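PDB 4V1T: LYND from Lyngbya aestuarii, which probably uses ATP as a cyclodehydratase of the YcaO family, turning cysteine residues of a precursor peptide into thiazoline rings. Local coordinates for residues L601-F606 with M702-I707; L449-E454 with E714-D719. All blocks are in the same frame, centred on the assembly; numbering follows the deposited sequence.

Contact 1: L601-F606 with M702-I707; sequences LGIPAF and MTCVNI
The flat group in the meeting of Leu601 with Ile707 is the peptide carbonyl of Leu601: Ile707 CG2 lies 3.5 Å from Leu601 O, while the guanidinium of Arg692 hydrogen-bonds to the same oxygen through NH2. No aromatic ring takes part across this contact; the Phe606 ring, farther along, meets that of Tyr689 with the planes about 60° apart. The arrangement is a helix packed on a β-hairpin connection of the YcaO domain: 601-606 leads into strand 605-612, and helix 697-710 contributes 702-707. Gly602 suits the turn because its positive phi (77°) is easy for glycine. Of its two neighbours, Ile603 is the one directed at the helix, whereas Leu601 meets Ile707 with CB, its CD2 lying farther off. Ile707 serves both: CG2, anti to the backbone N, meets Leu601, and the CG1 arm sends CD1 to within 4.4 Å of Ile603 CG1. One turn earlier, Cys704 SG is 4.4 Å from Ile603 CD1, and the small side chain also touches Phe546 and Met547 of helix 538-561. No hydrogen bond crosses; van der Waals packing joins the two segments, with Leu601 CB 3.8 Å from Ile707 CG2.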
loop_
_atom_site.group_PDB
_atom_site.type_symbol
_atom_site.label_atom_id
_atom_site.label_comp_id
_atom_site.label_asym_id
_atom_site.label_seq_id
_atom_site.Cartn_x
_atom_site.Cartn_y
_atom_site.Cartn_z
ATOM N N LEU B 601 8.287 11.358 40.510
ATOM C CA LEU B 601 7.828 9.990 40.263
ATOM C C LEU B 601 8.975 9.093 39.809
ATOM O O LEU B 601 8.881 7.866 39.878
ATOM C CB LEU B 601 6.701 9.971 39.230
ATOM C CG LEU B 601 5.457 10.810 39.537
ATOM C CD1 LEU B 601 4.338 10.488 38.557
ATOM C CD2 LEU B 601 4.978 10.605 40.968
ATOM N N GLY B 602 10.056 9.712 39.343
ATOM C CA GLY B 602 11.257 8.983 38.964
ATOM C C GLY B 602 11.151 8.272 37.626
ATOM O O GLY B 602 12.054 7.527 37.242
ATOM N N ILE B 603 10.046 8.490 36.921
ATOM C CA ILE B 603 9.857 7.927 35.591
ATOM C C ILE B 603 10.545 8.841 34.589
ATOM O O ILE B 603 10.216 10.015 34.511
ATOM C CB ILE B 603 8.366 7.794 35.232
ATOM C CG1 ILE B 603 7.662 6.871 36.241
ATOM C CG2 ILE B 603 8.212 7.265 33.811
ATOM C CD1 ILE B 603 6.155 6.791 36.070
ATOM N N PRO B 604 11.499 8.306 33.811
ATOM C CA PRO B 604 12.266 9.217 32.964
ATOM C C PRO B 604 11.411 10.000 31.972
ATOM O O PRO B 604 10.573 9.442 31.269
ATOM C CB PRO B 604 13.253 8.300 32.236
ATOM C CG PRO B 604 12.846 6.911 32.532
ATOM C CD PRO B 604 11.972 6.914 33.730
ATOM N N ALA B 605 11.640 11.304 31.940
ATOM C CA ALA B 605 10.923 12.203 31.066
ATOM C C ALA B 605 11.932 13.184 30.511
ATOM O O ALA B 605 12.828 13.639 31.230
ATOM C CB ALA B 605 9.828 12.934 31.829
ATOM N N PHE B 606 11.792 13.511 29.236
ATOM C CA PHE B 606 12.774 14.347 28.574
ATOM C C PHE B 606 12.158 15.403 27.673
ATOM O O PHE B 606 11.024 15.270 27.219
ATOM C CB PHE B 606 13.716 13.466 27.759
ATOM C CG PHE B 606 14.465 12.467 28.585
ATOM C CD1 PHE B 606 15.689 12.797 29.148
ATOM C CD2 PHE B 606 13.947 11.202 28.801
ATOM C CE1 PHE B 606 16.386 11.877 29.911
ATOM C CE2 PHE B 606 14.641 10.277 29.560
ATOM C CZ PHE B 606 15.857 10.614 30.120
ATOM N N MET B 702 0.417 -1.343 36.555
ATOM C CA MET B 702 0.210 -1.507 37.982
ATOM C C MET B 702 1.431 -0.985 38.740
ATOM O O MET B 702 1.340 -0.620 39.909
ATOM C CB MET B 702 -0.096 -2.972 38.340
ATOM C CG MET B 702 -1.457 -3.476 37.840
ATOM S SD MET B 702 -2.833 -2.300 38.041
ATOM C CE MET B 702 -3.048 -2.303 39.824
ATOM N N THR B 703 2.568 -0.929 38.060
ATOM C CA THR B 703 3.744 -0.282 38.616
ATOM C C THR B 703 3.532 1.231 38.660
ATOM O O THR B 703 3.919 1.899 39.618
ATOM C CB THR B 703 5.000 -0.589 37.786
ATOM O OG1 THR B 703 5.141 -2.004 37.650
ATOM C CG2 THR B 703 6.249 -0.015 38.457
ATOM N N CYS B 704 2.911 1.758 37.612
ATOM C CA CYS B 704 2.649 3.181 37.503
ATOM C C CYS B 704 1.568 3.652 38.469
ATOM O O CYS B 704 1.662 4.751 39.033
ATOM C CB CYS B 704 2.257 3.530 36.065
ATOM S SG CYS B 704 3.627 3.446 34.882
ATOM N N VAL B 705 0.534 2.839 38.651
ATOM C CA VAL B 705 -0.551 3.206 39.549
ATOM C C VAL B 705 -0.040 3.329 40.989
ATOM O O VAL B 705 -0.481 4.198 41.748
ATOM C CB VAL B 705 -1.712 2.192 39.484
ATOM C CG1 VAL B 705 -1.283 0.864 40.037
ATOM C CG2 VAL B 705 -2.903 2.684 40.277
ATOM N N ASN B 706 0.902 2.461 41.350
ATOM C CA ASN B 706 1.461 2.449 42.692
ATOM C C ASN B 706 2.485 3.558 42.923
ATOM O O ASN B 706 2.573 4.105 44.019
ATOM C CB ASN B 706 2.075 1.088 42.990
ATOM C CG ASN B 706 1.021 0.008 43.161
ATOM O OD1 ASN B 706 0.187 0.079 44.060
ATOM N ND2 ASN B 706 1.050 -0.993 42.292
ATOM N N ILE B 707 3.251 3.892 41.890
ATOM C CA ILE B 707 4.174 5.023 41.960
ATOM C C ILE B 707 3.406 6.323 42.189
ATOM O O ILE B 707 3.833 7.181 42.956
ATOM C CB ILE B 707 5.023 5.141 40.675
ATOM C CG1 ILE B 707 6.092 4.056 40.664
ATOM C CG2 ILE B 707 5.700 6.509 40.578
ATOM C CD1 ILE B 707 6.833 3.928 39.341
#

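Contact 2: L449-E454 with E714-D719; sequences LAIHPE and ETLVID
Ile451 and Leu716 have their CA atoms 10.5 Å apart, too far for backbone bonding, so the irregular segment 449-454 and strand 716-719 are joined by side chains alone. Their backbones are tied to other strands: Leu449 and Ile451 bond to Tyr506 of strand 503-508, and Leu716 to Thr733. Ile451 and Leu716 reach toward each other and meet tip to tip through their CD1 methyls, although the modelled separation is shorter than carbons allow and is doubtful. In Ile451 the CG1 arm stands anti to the carbonyl carbon (chi1 -74°) and continues extended, carrying CD1 toward Leu716. Both residues are buried, as suits their purely hydrocarbon side chains, and the side chain of Lys505 touches both.

Glu714 flanks this apolar pair, its OE1 4.4 Å from Ile451 CD1. Its other oxygen, OE2, is hydrogen-bonded to Ser498 OG and lies close to the carboxylate of Glu501, which could raise the pKa of either acid.

At the far end of the loop, His452 ND1 accepts from Glu454 N at 3.2 Å. The bond is nearly straight (164°), and Glu454 N lies at the imidazole edge, 5° out of the ring plane. Pro453, which has no N-H to satisfy, fits the position between. The whole is a side-chain-capped helix start, leading into helix 454-457, on a loop whose isoleucine packs against the antiparallel sheet of the YcaO domain.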
loop_
_atom_site.group_PDB
_atom_site.type_symbol
_atom_site.label_atom_id
_atom_site.label_comp_id
_atom_site.label_asym_id
_atom_site.label_seq_id
_atom_site.Cartn_x
_atom_site.Cartn_y
_atom_site.Cartn_z
ATOM N N LEU B 449 -17.537 9.789 45.986
ATOM C CA LEU B 449 -17.175 9.136 44.734
ATOM C C LEU B 449 -16.949 10.178 43.639
ATOM O O LEU B 449 -16.248 9.927 42.659
ATOM C CB LEU B 449 -18.264 8.154 44.313
ATOM C CG LEU B 449 -18.536 6.989 45.259
ATOM C CD1 LEU B 449 -19.733 6.209 44.750
ATOM C CD2 LEU B 449 -17.310 6.092 45.375
ATOM N N ALA B 450 -17.556 11.344 43.819
ATOM C CA ALA B 450 -17.427 12.443 42.874
ATOM C C ALA B 450 -16.072 13.116 42.997
ATOM O O ALA B 450 -15.538 13.248 44.096
ATOM C CB ALA B 450 -18.530 13.460 43.102
ATOM N N ILE B 451 -15.528 13.534 41.855
ATOM C CA ILE B 451 -14.297 14.313 41.796
ATOM C C ILE B 451 -14.595 15.704 41.240
ATOM O O ILE B 451 -15.069 15.848 40.114
ATOM C CB ILE B 451 -13.237 13.596 40.948
ATOM C CG1 ILE B 451 -12.677 12.417 41.749
ATOM C CG2 ILE B 451 -12.095 14.538 40.577
ATOM C CD1 ILE B 451 -12.079 11.334 40.912
ATOM N N HIS B 452 -14.343 16.723 42.052
ATOM C CA HIS B 452 -14.597 18.098 41.656
ATOM C C HIS B 452 -13.727 18.426 40.439
ATOM O O HIS B 452 -12.541 18.107 40.432
ATOM C CB HIS B 452 -14.292 19.053 42.809
ATOM C CG HIS B 452 -14.935 20.395 42.673
ATOM N ND1 HIS B 452 -14.502 21.345 41.774
ATOM C CD2 HIS B 452 -15.977 20.951 43.330
ATOM C CE1 HIS B 452 -15.247 22.428 41.884
ATOM N NE2 HIS B 452 -16.151 22.215 42.823
ATOM N N PRO B 453 -14.316 19.049 39.400
ATOM C CA PRO B 453 -13.543 19.340 38.188
ATOM C C PRO B 453 -12.280 20.165 38.448
ATOM O O PRO B 453 -11.309 20.033 37.715
ATOM C CB PRO B 453 -14.538 20.112 37.310
ATOM C CG PRO B 453 -15.614 20.572 38.228
ATOM C CD PRO B 453 -15.705 19.523 39.284
ATOM N N GLU B 454 -12.286 20.988 39.491
ATOM C CA GLU B 454 -11.142 21.843 39.799
ATOM C C GLU B 454 -9.928 21.058 40.272
ATOM O O GLU B 454 -8.803 21.544 40.200
ATOM C CB GLU B 454 -11.524 22.886 40.854
ATOM C CG GLU B 454 -12.529 23.909 40.349
ATOM C CD GLU B 454 -12.787 25.027 41.348
ATOM O OE1 GLU B 454 -11.882 25.370 42.136
ATOM O OE2 GLU B 454 -13.902 25.571 41.341
ATOM N N GLU B 714 -4.258 9.541 42.798
ATOM C CA GLU B 714 -5.172 8.512 42.300
ATOM C C GLU B 714 -5.181 8.504 40.768
ATOM O O GLU B 714 -5.136 9.553 40.140
ATOM C CB GLU B 714 -6.580 8.758 42.845
ATOM C CG GLU B 714 -7.615 7.732 42.420
ATOM C CD GLU B 714 -8.958 7.966 43.084
ATOM O OE1 GLU B 714 -9.270 9.133 43.404
ATOM O OE2 GLU B 714 -9.701 6.983 43.282
ATOM N N THR B 715 -5.251 7.319 40.170
ATOM C CA THR B 715 -5.261 7.193 38.710
ATOM C C THR B 715 -6.577 6.595 38.208
ATOM O O THR B 715 -6.914 5.459 38.538
ATOM C CB THR B 715 -4.090 6.324 38.204
ATOM O OG1 THR B 715 -4.482 4.953 38.179
ATOM C CG2 THR B 715 -2.870 6.500 39.076
ATOM N N LEU B 716 -7.321 7.373 37.428
ATOM C CA LEU B 716 -8.605 6.942 36.892
ATOM C C LEU B 716 -8.490 6.596 35.414
ATOM O O LEU B 716 -7.547 7.013 34.747
ATOM C CB LEU B 716 -9.658 8.043 37.065
ATOM C CG LEU B 716 -10.050 8.427 38.493
ATOM C CD1 LEU B 716 -10.987 9.628 38.481
ATOM C CD2 LEU B 716 -10.677 7.259 39.239
ATOM N N VAL B 717 -9.463 5.838 34.911
ATOM C CA VAL B 717 -9.527 5.503 33.495
ATOM C C VAL B 717 -10.956 5.567 32.978
ATOM O O VAL B 717 -11.874 5.034 33.613
ATOM C CB VAL B 717 -8.998 4.084 33.223
ATOM C CG1 VAL B 717 -8.898 3.848 31.727
ATOM C CG2 VAL B 717 -7.646 3.875 33.883
ATOM N N ILE B 718 -11.137 6.204 31.822
ATOM C CA ILE B 718 -12.393 6.117 31.091
ATOM C C ILE B 718 -12.152 5.460 29.732
ATOM O O ILE B 718 -11.406 5.963 28.894
ATOM C CB ILE B 718 -13.084 7.497 30.939
ATOM C CG1 ILE B 718 -14.334 7.388 30.055
ATOM C CG2 ILE B 718 -12.129 8.550 30.416
ATOM C CD1 ILE B 718 -15.418 6.476 30.619
ATOM N N ASP B 719 -12.779 4.311 29.534
ATOM C CA ASP B 719 -12.658 3.591 28.288
ATOM C C ASP B 719 -13.519 4.257 27.216
ATOM O O ASP B 719 -14.742 4.249 27.299
ATOM C CB ASP B 719 -13.052 2.121 28.476
ATOM C CG ASP B 719 -12.869 1.297 27.199
ATOM O OD1 ASP B 719 -12.090 1.724 26.313
ATOM O OD2 ASP B 719 -13.510 0.227 27.079
#

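Overall arrangement
Along the chain the order is 449-454, 601-606, 702-707, 714-719, so contact 1 is nested within the loop closed by contact 2. Their centres lie 19 Å apart. Helix 697-710 and strand 716-719 follow one another and touch directly: Val705 CG2 is 3.5 Å from Thr715 OG1. Helix 538-561 is common ground, since its Phe546 meets Cys704 and Thr715. The elements thus form a path from the three-stranded sheet over helix 697-710 to the six-stranded sheet and the loop packed on it. The side chain of Cys704 is about 14 Å from bound ADP and that of Ile603 about 14 Å from a magnesium ion; the contacts join sequence-distant segments into one YcaO domain, contact 1 not touching these ligands.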